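Local structure of formyltransferase PseJ (Anoxybacillus kamchatkensis G10, 6EDK) at residues K59-I62 and L63-V66; D81-E84 and R85-R89; E164-P167 and L168-G172. The protein belongs to the formyl transferase family and is built as a single chain round a mixed six-stranded sheet, with a ligand bound in its pocket. One frame throughout, in Å; residues are numbered along the deposited sequence.

Interaction 1: residues K59-I62 and L63-V66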
loop_
_atom_site.group_PDB
_atom_site.type_symbol
_atom_site.label_atom_id
_atom_site.label_comp_id
_atom_site.label_asym_id
_atom_site.label_seq_id
_atom_site.Cartn_x
_atom_site.Cartn_y
_atom_site.Cartn_z
ATOM N N LYS A 59 -13.953 1.210 -18.875
ATOM C CA LYS A 59 -13.765 0.917 -20.300
ATOM C C LYS A 59 -12.371 1.264 -20.818
ATOM O O LYS A 59 -12.056 0.918 -21.970
ATOM C CB LYS A 59 -14.810 1.674 -21.126
ATOM C CG LYS A 59 -16.246 1.245 -20.844
ATOM C CD LYS A 59 -17.277 2.053 -21.675
ATOM C CE LYS A 59 -17.407 3.479 -21.135
ATOM N NZ LYS A 59 -18.470 4.178 -21.883
ATOM N N SER A 60 -11.519 1.902 -19.996
ATOM C CA SER A 60 -10.194 2.297 -20.452
ATOM C C SER A 60 -9.486 1.165 -21.171
ATOM O O SER A 60 -9.429 0.031 -20.680
ATOM C CB SER A 60 -9.310 2.783 -19.262
ATOM O OG SER A 60 -7.988 2.996 -19.773
ATOM N N ALA A 61 -8.899 1.486 -22.331
ATOM C CA ALA A 61 -8.095 0.504 -23.033
ATOM C C ALA A 61 -6.817 0.131 -22.282
ATOM O O ALA A 61 -6.200 -0.894 -22.606
ATOM C CB ALA A 61 -7.743 1.023 -24.446
ATOM N N ILE A 62 -6.423 0.924 -21.281
ATOM C CA ILE A 62 -5.261 0.580 -20.435
ATOM C C ILE A 62 -5.428 -0.804 -19.786
ATOM O O ILE A 62 -4.450 -1.531 -19.570
ATOM C CB ILE A 62 -5.091 1.680 -19.370
ATOM C CG1 ILE A 62 -4.758 3.044 -19.995
ATOM C CG2 ILE A 62 -4.007 1.344 -18.391
ATOM C CD1 ILE A 62 -3.392 3.129 -20.645
ATOM N N LEU A 63 -6.655 -1.200 -19.504
ATOM C CA LEU A 63 -6.967 -2.463 -18.895
ATOM C C LEU A 63 -7.004 -3.648 -19.855
ATOM O O LEU A 63 -7.032 -4.795 -19.396
ATOM C CB LEU A 63 -8.314 -2.357 -18.196
ATOM C CG LEU A 63 -8.359 -1.335 -17.068
ATOM C CD1 LEU A 63 -9.757 -1.152 -16.571
ATOM C CD2 LEU A 63 -7.433 -1.786 -15.909
ATOM N N ASN A 64 -6.995 -3.429 -21.167
ATOM C CA ASN A 64 -7.176 -4.559 -22.062
ATOM C C ASN A 64 -6.007 -5.515 -21.927
ATOM O O ASN A 64 -4.844 -5.103 -21.928
ATOM C CB ASN A 64 -7.244 -4.114 -23.534
ATOM C CG ASN A 64 -8.436 -3.189 -23.848
ATOM O OD1 ASN A 64 -9.395 -3.074 -23.110
ATOM N ND2 ASN A 64 -8.361 -2.546 -25.010
ATOM N N ASN A 65 -6.315 -6.805 -21.888
ATOM C CA ASN A 65 -5.323 -7.864 -21.883
ATOM C C ASN A 65 -4.416 -7.836 -20.637
ATOM O O ASN A 65 -3.315 -8.407 -20.647
ATOM C CB ASN A 65 -4.462 -7.787 -23.131
ATOM C CG ASN A 65 -5.268 -7.973 -24.393
ATOM O OD1 ASN A 65 -5.177 -7.168 -25.324
ATOM N ND2 ASN A 65 -6.087 -9.020 -24.416
ATOM N N VAL A 66 -4.855 -7.204 -19.578
ATOM C CA VAL A 66 -4.079 -7.147 -18.324
ATOM C C VAL A 66 -4.377 -8.390 -17.499
ATOM O O VAL A 66 -5.535 -8.713 -17.222
ATOM C CB VAL A 66 -4.426 -5.868 -17.547
ATOM C CG1 VAL A 66 -3.883 -5.950 -16.052
ATOM C CG2 VAL A 66 -3.871 -4.700 -18.250
HETATM O O HOH W 1 -4.172 -2.651 -22.664
#
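The carbonyl of Ala-61 is used twice: Asn-64 N donates to Ala-61 O over 3.0 Å, and a water 2.7 Å from Ala-61 O is also 2.6 Å from Asn-64 O and so links the two carbonyls. The amide approaches from above the carbonyl plane, 64° out of it, as expected in so tight a turn. One step earlier the same three-residue spacing recurs, with Leu-63 N bonded to Ser-60 O, and the pair of bonds gives this short piece its 3-10 character. Ser-60 starts it with an ST turn, since Ile-62 N donates back to Ser-60 OG at 3.0 Å. The side chain of Asn-64 folds back over Ala-61. Its CG stands anti to its own carbonyl carbon (chi1 -62°), which sets Asn-64 CG 3.4 Å from Ala-61 O and lays ND2 alongside the Ala-61 methyl, CB to ND2 3.7 Å. A type II turn from Leu-63 to Val-66 follows, closed by Val-66 N on Leu-63 O. One branch of Val-66 comes back to 59-62, with Val-66 CG2 3.5 Å from Ile-62 O. The loop connects strand 48-52 to strand 68-71 along the chain: Ile-62, Leu-63 and Val-66 all rest on Leu-29 of strand 27-31, while Leu-63 also packs against Ile-82 and Arg-85 of helix 80-85.

Interaction 2: residues D81-E84 and R85-R89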
loop_
_atom_site.group_PDB
_atom_site.type_symbol
_atom_site.label_atom_id
_atom_site.label_comp_id
_atom_site.label_asym_id
_atom_site.label_seq_id
_atom_site.Cartn_x
_atom_site.Cartn_y
_atom_site.Cartn_z
ATOM N N ASP A 81 -16.434 -2.048 -10.607
ATOM C CA ASP A 81 -16.499 -2.965 -11.739
ATOM C C ASP A 81 -15.104 -3.425 -12.124
ATOM O O ASP A 81 -14.886 -4.596 -12.491
ATOM C CB ASP A 81 -17.217 -2.290 -12.906
ATOM C CG ASP A 81 -18.707 -2.024 -12.603
ATOM O OD1 ASP A 81 -19.280 -2.698 -11.719
ATOM O OD2 ASP A 81 -19.291 -1.139 -13.240
ATOM N N ILE A 82 -14.118 -2.537 -12.007
ATOM C CA ILE A 82 -12.728 -2.968 -12.212
ATOM C C ILE A 82 -12.315 -3.966 -11.129
ATOM O O ILE A 82 -11.701 -5.020 -11.419
ATOM C CB ILE A 82 -11.816 -1.733 -12.234
ATOM C CG1 ILE A 82 -12.178 -0.768 -13.383
ATOM C CG2 ILE A 82 -10.383 -2.123 -12.443
ATOM C CD1 ILE A 82 -11.340 0.524 -13.354
ATOM N N VAL A 83 -12.680 -3.662 -9.873
ATOM C CA VAL A 83 -12.398 -4.558 -8.748
ATOM C C VAL A 83 -12.961 -5.936 -9.007
ATOM O O VAL A 83 -12.250 -6.946 -8.866
ATOM C CB VAL A 83 -12.958 -3.952 -7.454
ATOM C CG1 VAL A 83 -12.934 -4.975 -6.320
ATOM C CG2 VAL A 83 -12.180 -2.714 -7.083
ATOM N N GLU A 84 -14.251 -6.008 -9.442
ATOM C CA GLU A 84 -14.843 -7.319 -9.682
ATOM C C GLU A 84 -14.163 -8.015 -10.846
ATOM O O GLU A 84 -13.855 -9.203 -10.772
ATOM C CB GLU A 84 -16.342 -7.191 -9.947
ATOM C CG GLU A 84 -17.067 -8.544 -9.966
ATOM C CD GLU A 84 -17.097 -9.215 -8.584
ATOM O OE1 GLU A 84 -16.947 -8.503 -7.562
ATOM O OE2 GLU A 84 -17.267 -10.454 -8.520
ATOM N N ARG A 85 -13.882 -7.278 -11.926
ATOM C CA ARG A 85 -13.240 -7.912 -13.074
ATOM C C ARG A 85 -11.896 -8.493 -12.701
ATOM O O ARG A 85 -11.474 -9.508 -13.251
ATOM C CB ARG A 85 -13.071 -6.868 -14.186
ATOM C CG ARG A 85 -12.228 -7.343 -15.366
ATOM C CD ARG A 85 -12.276 -6.259 -16.482
ATOM N NE ARG A 85 -11.320 -6.553 -17.539
ATOM C CZ ARG A 85 -10.929 -5.666 -18.463
ATOM N NH1 ARG A 85 -11.382 -4.422 -18.436
ATOM N NH2 ARG A 85 -10.053 -6.025 -19.382
ATOM N N PHE A 86 -11.190 -7.858 -11.769
ATOM C CA PHE A 86 -9.860 -8.331 -11.410
ATOM C C PHE A 86 -9.812 -9.005 -10.040
ATOM O O PHE A 86 -8.737 -9.085 -9.446
ATOM C CB PHE A 86 -8.868 -7.151 -11.487
ATOM C CG PHE A 86 -8.542 -6.749 -12.915
ATOM C CD1 PHE A 86 -7.572 -7.422 -13.611
ATOM C CD2 PHE A 86 -9.249 -5.723 -13.540
ATOM C CE1 PHE A 86 -7.289 -7.073 -14.940
ATOM C CE2 PHE A 86 -8.988 -5.381 -14.831
ATOM C CZ PHE A 86 -8.011 -6.062 -15.547
ATOM N N LYS A 87 -10.932 -9.545 -9.561
ATOM C CA LYS A 87 -10.926 -10.346 -8.337
ATOM C C LYS A 87 -9.754 -11.310 -8.334
ATOM O O LYS A 87 -9.513 -12.029 -9.314
ATOM C CB LYS A 87 -12.220 -11.146 -8.172
ATOM C CG LYS A 87 -13.376 -10.339 -7.546
ATOM C CD LYS A 87 -12.970 -9.635 -6.224
ATOM C CE LYS A 87 -14.178 -9.439 -5.291
ATOM N NZ LYS A 87 -14.030 -8.295 -4.340
ATOM N N GLN A 88 -9.017 -11.306 -7.222
ATOM C CA GLN A 88 -7.866 -12.182 -6.981
ATOM C C GLN A 88 -6.744 -11.946 -7.999
ATOM O O GLN A 88 -5.789 -12.733 -8.109
ATOM C CB GLN A 88 -8.282 -13.657 -6.906
ATOM C CG GLN A 88 -9.326 -13.958 -5.750
ATOM C CD GLN A 88 -8.752 -13.766 -4.318
ATOM O OE1 GLN A 88 -9.071 -12.789 -3.601
ATOM N NE2 GLN A 88 -7.911 -14.711 -3.891
ATOM N N ARG A 89 -6.782 -10.809 -8.684
ATOM C CA ARG A 89 -5.748 -10.458 -9.630
ATOM C C ARG A 89 -5.298 -9.019 -9.456
ATOM O O ARG A 89 -4.635 -8.489 -10.346
ATOM C CB ARG A 89 -6.227 -10.678 -11.079
ATOM C CG ARG A 89 -6.605 -12.108 -11.430
ATOM C CD ARG A 89 -6.909 -12.258 -12.975
ATOM N NE ARG A 89 -8.119 -11.537 -13.383
ATOM C CZ ARG A 89 -8.307 -11.005 -14.601
ATOM N NH1 ARG A 89 -7.356 -11.102 -15.526
ATOM N NH2 ARG A 89 -9.436 -10.356 -14.889
#
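The side chain of Lys-87 folds back on the helix end and meets Val-83 and Glu-84. Its CB lies 3.6 Å from Glu-84 O, the carbonyl to which Lys-87 N also donates a nearly straight hydrogen bond (169°). Lys-87 CG is 3.5 Å from that same oxygen. A bend at the second torsion (chi2 -52°) then carries CD to 3.8 Å from Val-83 O and brings CE within 3.7 Å of Glu-84 OE1, the two side chains crossing at a slant. At the tip, NZ stops 4.0 Å from Val-83 CG1 and 4.4 Å from Glu-84 OE1, too far for a salt bridge, although the opposite charges probably still attract. Val-83 itself belongs to the pocket and touches the bound N-{4-[{[(6S)-2-amino-4-oxo-3,4,5,6,7,8-hexahydropteridin-6-yl]methyl}(formyl)amino]benzoyl}-L-glutamic acid. All this is the C-terminal end of helix 80-85, the connecting helix of a beta-alpha-beta crossover between parallel strands 68-71 and 90-94. Phe-86 leaves helical geometry and begins a type II turn to Arg-89. The edge of its ring meets a backbone carbonyl in plane, CD2 of Phe-86 to Ile-82 O being 3.3 Å. Beyond it, Arg-89 lays one guanidinium face over Phe-86 CD1 while NH2 of Arg-89 donates to Arg-85 O at 2.7 Å.

Interaction 3: residues E164-P167 and L168-G172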
loop_
_atom_site.group_PDB
_atom_site.type_symbol
_atom_site.label_atom_id
_atom_site.label_comp_id
_atom_site.label_asym_id
_atom_site.label_seq_id
_atom_site.Cartn_x
_atom_site.Cartn_y
_atom_site.Cartn_z
ATOM N N GLU A 164 10.162 -10.154 -1.787
ATOM C CA GLU A 164 10.314 -11.450 -1.140
ATOM C C GLU A 164 9.189 -12.391 -1.491
ATOM O O GLU A 164 9.433 -13.597 -1.685
ATOM C CB GLU A 164 10.398 -11.298 0.374
ATOM C CG GLU A 164 10.460 -12.586 1.157
ATOM C CD GLU A 164 10.632 -12.317 2.647
ATOM O OE1 GLU A 164 10.837 -11.121 3.023
ATOM O OE2 GLU A 164 10.612 -13.294 3.410
ATOM N N TYR A 165 7.966 -11.885 -1.613
ATOM C CA TYR A 165 6.815 -12.789 -1.781
ATOM C C TYR A 165 6.259 -12.823 -3.204
ATOM O O TYR A 165 5.454 -13.697 -3.518
ATOM C CB TYR A 165 5.684 -12.428 -0.805
ATOM C CG TYR A 165 5.939 -12.921 0.594
ATOM C CD1 TYR A 165 5.597 -14.195 0.982
ATOM C CD2 TYR A 165 6.582 -12.121 1.523
ATOM C CE1 TYR A 165 5.848 -14.660 2.246
ATOM C CE2 TYR A 165 6.822 -12.600 2.870
ATOM C CZ TYR A 165 6.441 -13.882 3.186
ATOM O OH TYR A 165 6.659 -14.411 4.450
ATOM N N TRP A 166 6.699 -11.922 -4.073
ATOM C CA TRP A 166 6.157 -11.935 -5.427
ATOM C C TRP A 166 6.330 -13.270 -6.140
ATOM O O TRP A 166 5.381 -13.671 -6.827
ATOM C CB TRP A 166 6.819 -10.849 -6.233
ATOM C CG TRP A 166 6.337 -10.774 -7.703
ATOM C CD1 TRP A 166 7.149 -10.923 -8.823
ATOM C CD2 TRP A 166 5.020 -10.550 -8.174
ATOM N NE1 TRP A 166 6.375 -10.792 -9.968
ATOM C CE2 TRP A 166 5.074 -10.555 -9.601
ATOM C CE3 TRP A 166 3.795 -10.337 -7.559
ATOM C CZ2 TRP A 166 3.962 -10.349 -10.367
ATOM C CZ3 TRP A 166 2.689 -10.138 -8.334
ATOM C CH2 TRP A 166 2.786 -10.122 -9.737
ATOM N N PRO A 167 7.452 -13.984 -6.034
ATOM C CA PRO A 167 7.519 -15.320 -6.698
ATOM C C PRO A 167 6.362 -16.239 -6.352
ATOM O O PRO A 167 5.963 -17.045 -7.193
ATOM C CB PRO A 167 8.849 -15.904 -6.221
ATOM C CG PRO A 167 9.726 -14.686 -5.937
ATOM C CD PRO A 167 8.737 -13.660 -5.355
ATOM N N LEU A 168 5.829 -16.163 -5.140
ATOM C CA LEU A 168 4.641 -16.908 -4.768
ATOM C C LEU A 168 3.372 -16.223 -5.246
ATOM O O LEU A 168 2.494 -16.881 -5.794
ATOM C CB LEU A 168 4.600 -17.111 -3.243
ATOM C CG LEU A 168 5.750 -17.965 -2.669
ATOM C CD1 LEU A 168 5.782 -17.900 -1.161
ATOM C CD2 LEU A 168 5.636 -19.433 -3.107
ATOM N N ILE A 169 3.225 -14.904 -4.988
ATOM C CA ILE A 169 2.008 -14.213 -5.378
ATOM C C ILE A 169 1.782 -14.348 -6.880
ATOM O O ILE A 169 0.649 -14.472 -7.356
ATOM C CB ILE A 169 2.080 -12.726 -4.987
ATOM C CG1 ILE A 169 2.226 -12.616 -3.492
ATOM C CG2 ILE A 169 0.821 -11.990 -5.498
ATOM C CD1 ILE A 169 2.538 -11.160 -3.026
ATOM N N ARG A 170 2.871 -14.289 -7.642
ATOM C CA ARG A 170 2.801 -14.346 -9.099
ATOM C C ARG A 170 2.068 -15.589 -9.591
ATOM O O ARG A 170 1.494 -15.582 -10.683
ATOM C CB ARG A 170 4.230 -14.352 -9.629
ATOM C CG ARG A 170 4.337 -14.126 -11.062
ATOM C CD ARG A 170 5.791 -13.966 -11.365
ATOM N NE ARG A 170 5.999 -14.192 -12.786
ATOM C CZ ARG A 170 6.279 -15.377 -13.308
ATOM N NH1 ARG A 170 6.423 -16.447 -12.507
ATOM N NH2 ARG A 170 6.439 -15.488 -14.621
ATOM N N LEU A 171 2.084 -16.654 -8.801
ATOM C CA LEU A 171 1.508 -17.940 -9.182
ATOM C C LEU A 171 0.246 -18.284 -8.394
ATOM O O LEU A 171 -0.123 -19.456 -8.319
ATOM C CB LEU A 171 2.562 -19.022 -9.004
ATOM C CG LEU A 171 3.839 -18.746 -9.801
ATOM C CD1 LEU A 171 4.873 -19.799 -9.541
ATOM C CD2 LEU A 171 3.494 -18.672 -11.284
ATOM N N GLY A 172 -0.418 -17.289 -7.811
ATOM C CA GLY A 172 -1.662 -17.524 -7.089
ATOM C C GLY A 172 -1.547 -18.344 -5.815
ATOM O O GLY A 172 -2.541 -18.940 -5.377
HETATM O O HOH W 2 7.539 -17.179 -9.641
#
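Backbone bonds join Tyr-165 and Trp-166 to the next turn: Ile-169 N donates to Tyr-165 O at 2.9 Å and Arg-170 N to Trp-166 O at 2.7 Å. Pro-167 has no amide hydrogen to offer the preceding turn, and the helix kinks there. Among the side chains there is a CH-pi contact. CB of Arg-170 sits over one face of the Trp-166 indole, 4.1 Å from the centroid of its six-membered ring and 18° off the normal. With CG anti to the backbone N (chi1 -168°) and the chain extended, Arg-170 then runs out across the indole, its CD 3.5 Å from Trp-166 NE1. Apolar packing adds Ile-169 CG2 at 3.9 Å from Trp-166 CZ3, and CD1 of the same isoleucine beside Tyr-165 CB. Phe-45 and Phe-68 each meet the buried indole edge-to-face. As for polar groups, Arg-170 NE forms a salt bridge with Asp-47, and a water donates to Pro-167 O at 2.9 Å while accepting a weak bond from Arg-170 NH1. The chain then leaves helix 147-169 through a Schellman motif: Gly-172 N bonds Ile-169 O, Lys-173 N reaches Leu-168 O, and Gly-172, at positive phi, is the C-prime residue.

The three contacts follow one another along the chain; each closes a local turn, and none nests in or crosses another. Interaction 1 shapes the loop between strands 48-52 and 68-71. Interaction 2 ends the helix that follows strand 68-71 and delivers the chain to strand 90-94; just before it, Arg-89 already pairs through its backbone with Ile-69. The two pack directly together: Leu-63 CD1 lies 4.0 Å from Ile-82 CD1, and Val-66 O lies 3.3 Å from Phe-86 CE1. Interaction 3 comes much later, at the C-terminal end of helix 147-169, and touches neither of the others; its nearest atoms are about 6 Å from interaction 2. Trp-166 and Ile-169 pack that helix end on strand 68-71.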